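Local coordinates for lysine specific cysteine protease (Porphyromonas gingivalis, PDB 3M1H), which cleaves proteins after lysine as a secreted virulence-linked cysteine protease, the piece here being its K3 cleaved adhesin domain, a beta jelly roll with bound calcium, at residues G105-A108 and S109-A112. Residues are numbered along the deposited sequence; the frame is centred on the assembly and turned at random.
Sequences GNDA and SNFA. With NA (sodium ion), chain H.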
ATOM      1  N   GLY A 105      -7.109 -10.123  15.490  1.00 19.17           N
ATOM      2  CA  GLY A 105      -6.434  -8.884  15.819  1.00 16.80           C
ATOM      3  C   GLY A 105      -5.816  -8.186  14.630  1.00 15.50           C
ATOM      4  O   GLY A 105      -5.898  -8.639  13.482  1.00 17.87           O
ATOM      5  N   ASN A 106      -5.155  -7.080  14.932  1.00 15.85           N
ATOM      6  CA  ASN A 106      -4.561  -6.229  13.903  1.00 12.73           C
ATOM      7  C   ASN A 106      -3.099  -5.942  14.123  1.00 12.38           C
ATOM      8  O   ASN A 106      -2.621  -4.834  13.834  1.00 13.25           O
ATOM      9  CB  ASN A 106      -5.334  -4.925  13.749  1.00 13.43           C
ATOM     10  CG  ASN A 106      -5.329  -4.040  14.998  1.00 16.49           C
ATOM     11  OD1 ASN A 106      -4.987  -4.472  16.093  1.00 16.28           O
ATOM     12  ND2 ASN A 106      -5.755  -2.792  14.822  1.00 16.10           N
ATOM     13  N   ASP A 107      -2.374  -6.941  14.615  1.00 13.59           N
ATOM     14  CA  ASP A 107      -0.908  -6.852  14.722  1.00 13.73           C
ATOM     15  C   ASP A 107      -0.259  -7.729  13.676  1.00 14.42           C
ATOM     16  O   ASP A 107      -0.927  -8.540  13.046  1.00 14.03           O
ATOM     17  CB  ASP A 107      -0.465  -7.211  16.152  1.00 13.31           C
ATOM     18  CG  ASP A 107      -1.176  -6.369  17.193  1.00 13.99           C
ATOM     19  OD1 ASP A 107      -1.199  -5.137  17.040  1.00 16.40           O
ATOM     20  OD2 ASP A 107      -1.708  -6.918  18.179  1.00 15.33           O
ATOM     21  N   ALA A 108       1.046  -7.575  13.497  1.00 14.21           N
ATOM     22  CA  ALA A 108       1.741  -8.246  12.385  1.00 13.72           C
ATOM     23  C   ALA A 108       1.486  -9.742  12.397  1.00 15.76           C
ATOM     24  O   ALA A 108       1.252 -10.327  11.331  1.00 16.12           O
ATOM     25  CB  ALA A 108       3.260  -7.974  12.402  1.00 16.60           C
ATOM     26  N   SER A 109       1.520 -10.367  13.566  1.00 15.12           N
ATOM     27  CA  SER A 109       1.379 -11.837  13.628  1.00 20.59           C
ATOM     28  C   SER A 109      -0.002 -12.346  13.219  1.00 19.84           C
ATOM     29  O   SER A 109      -0.175 -13.527  12.894  1.00 20.21           O
ATOM     30  CB  SER A 109       1.744 -12.352  15.021  1.00 22.84           C
ATOM     31  OG  SER A 109       0.640 -12.157  15.857  1.00 27.26           O
ATOM     32  N   ASN A 110      -1.000 -11.469  13.246  1.00 16.06           N
ATOM     33  CA  ASN A 110      -2.338 -11.795  12.772  1.00 16.32           C
ATOM     34  C   ASN A 110      -2.488 -11.845  11.244  1.00 18.80           C
ATOM     35  O   ASN A 110      -3.512 -12.328  10.737  1.00 20.44           O
ATOM     36  CB  ASN A 110      -3.340 -10.773  13.299  1.00 16.71           C
ATOM     37  CG  ASN A 110      -3.385 -10.719  14.809  1.00 19.10           C
ATOM     38  OD1 ASN A 110      -3.123  -9.676  15.434  1.00 18.13           O
ATOM     39  ND2 ASN A 110      -3.735 -11.857  15.420  1.00 19.07           N
ATOM     40  N   PHE A 111      -1.499 -11.320  10.533  1.00 16.96           N
ATOM     41  CA  PHE A 111      -1.506 -11.263   9.070  1.00 16.55           C
ATOM     42  C   PHE A 111      -0.533 -12.298   8.495  1.00 19.08           C
ATOM     43  O   PHE A 111       0.641 -12.053   8.336  1.00 21.90           O
ATOM     44  CB  PHE A 111      -1.198  -9.829   8.621  1.00 16.77           C
ATOM     45  CG  PHE A 111      -2.208  -8.831   9.134  1.00 15.45           C
ATOM     46  CD1 PHE A 111      -3.544  -8.898   8.749  1.00 13.78           C
ATOM     47  CD2 PHE A 111      -1.849  -7.838  10.012  1.00 14.65           C
ATOM     48  CE1 PHE A 111      -4.476  -8.003   9.233  1.00 16.00           C
ATOM     49  CE2 PHE A 111      -2.773  -6.951  10.502  1.00 13.45           C
ATOM     50  CZ  PHE A 111      -4.094  -7.029  10.117  1.00 11.82           C
ATOM     51  N   ALA A 112      -1.088 -13.462   8.187  1.00 23.01           N
ATOM     52  CA  ALA A 112      -0.338 -14.587   7.640  1.00 26.00           C
ATOM     53  C   ALA A 112      -1.169 -15.123   6.478  1.00 26.68           C
ATOM     54  O   ALA A 112      -2.340 -14.800   6.368  1.00 32.55           O
ATOM     55  CB  ALA A 112      -0.132 -15.633   8.713  1.00 28.11           C
TER
HETATM   56 NA    NA H2004      -5.505  -4.331  18.393  1.00 16.16          NA
HETATM   57  O   HOH W   1      -4.679  -6.768  18.026  1.00 23.71           O
HETATM   58  O   HOH W   2      -1.809  -9.465  18.639  1.00 20.54           O
HETATM   59  O   HOH W   3      -3.182  -3.852  18.458  1.00 22.57           O
HETATM   60  O   HOH W   4      -7.278  -5.702  17.828  1.00 29.65           O
HETATM   61  O   HOH W   5      -5.183  -2.012  19.456  1.00 30.24           O
HETATM   62  O   HOH W   6      -7.216  -2.995  17.603  1.00 32.75           O
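Asp107 and Asn110 hold each other across a single turn of 3-10 helix in the loop that joins strands 96-102 and 116-119 of the jelly roll. The amide of Asp107 gives its hydrogen to Asn110 OD1, 3.0 Å from N to OD1, nearly straight and on a lone pair in the carbonyl plane. With chi1 at -60°, Asn110 CG points away from its own carbonyl carbon, and the side chain folds back over Gly105 toward that N-H. In return Asn110 N bonds to Asp107 O at 2.9 Å. One residue on, Phe111 N repeats the step to Ala108 O at 3.0 Å and closes the turn. Gly105 O is taken by Ser102 OG.

The Asp107 carboxylate runs alongside the Asn110 amide, their planes 35° apart. Its OD1 makes a salt bridge to Lys19 and also takes a hydrogen bond from a water. OD2 accepts from two more: one receives the N-H of Asn106 (N to water oxygen 3.1 Å) and also binds the sodium, the other reaches Asn110 OD1 weakly. Lys19 bonds to Asn106 O as well, so one ammonium ties down both a backbone carbonyl and a carboxylate.

The buried Phe111 ring lies between the turn and the strands, its CD2 3.2 Å from Asp107 O, the oxygen that also accepts from Asn110 N. Around it lie Tyr100, Tyr154, Ala156 and Val69, which seat the loop on three neighbouring strands, 65-69, 154-160 and 96-102, of the five-stranded sheet.

Beside Asn106 and the Asp107 carboxylate, at this surface turn, a sodium ion has six oxygen ligands, five of them waters; two of these waters also donate to the carboxylate, coupling it to the metal through the second shell. The sixth ligand is Asn106 OD1, 2.4 Å from the sodium.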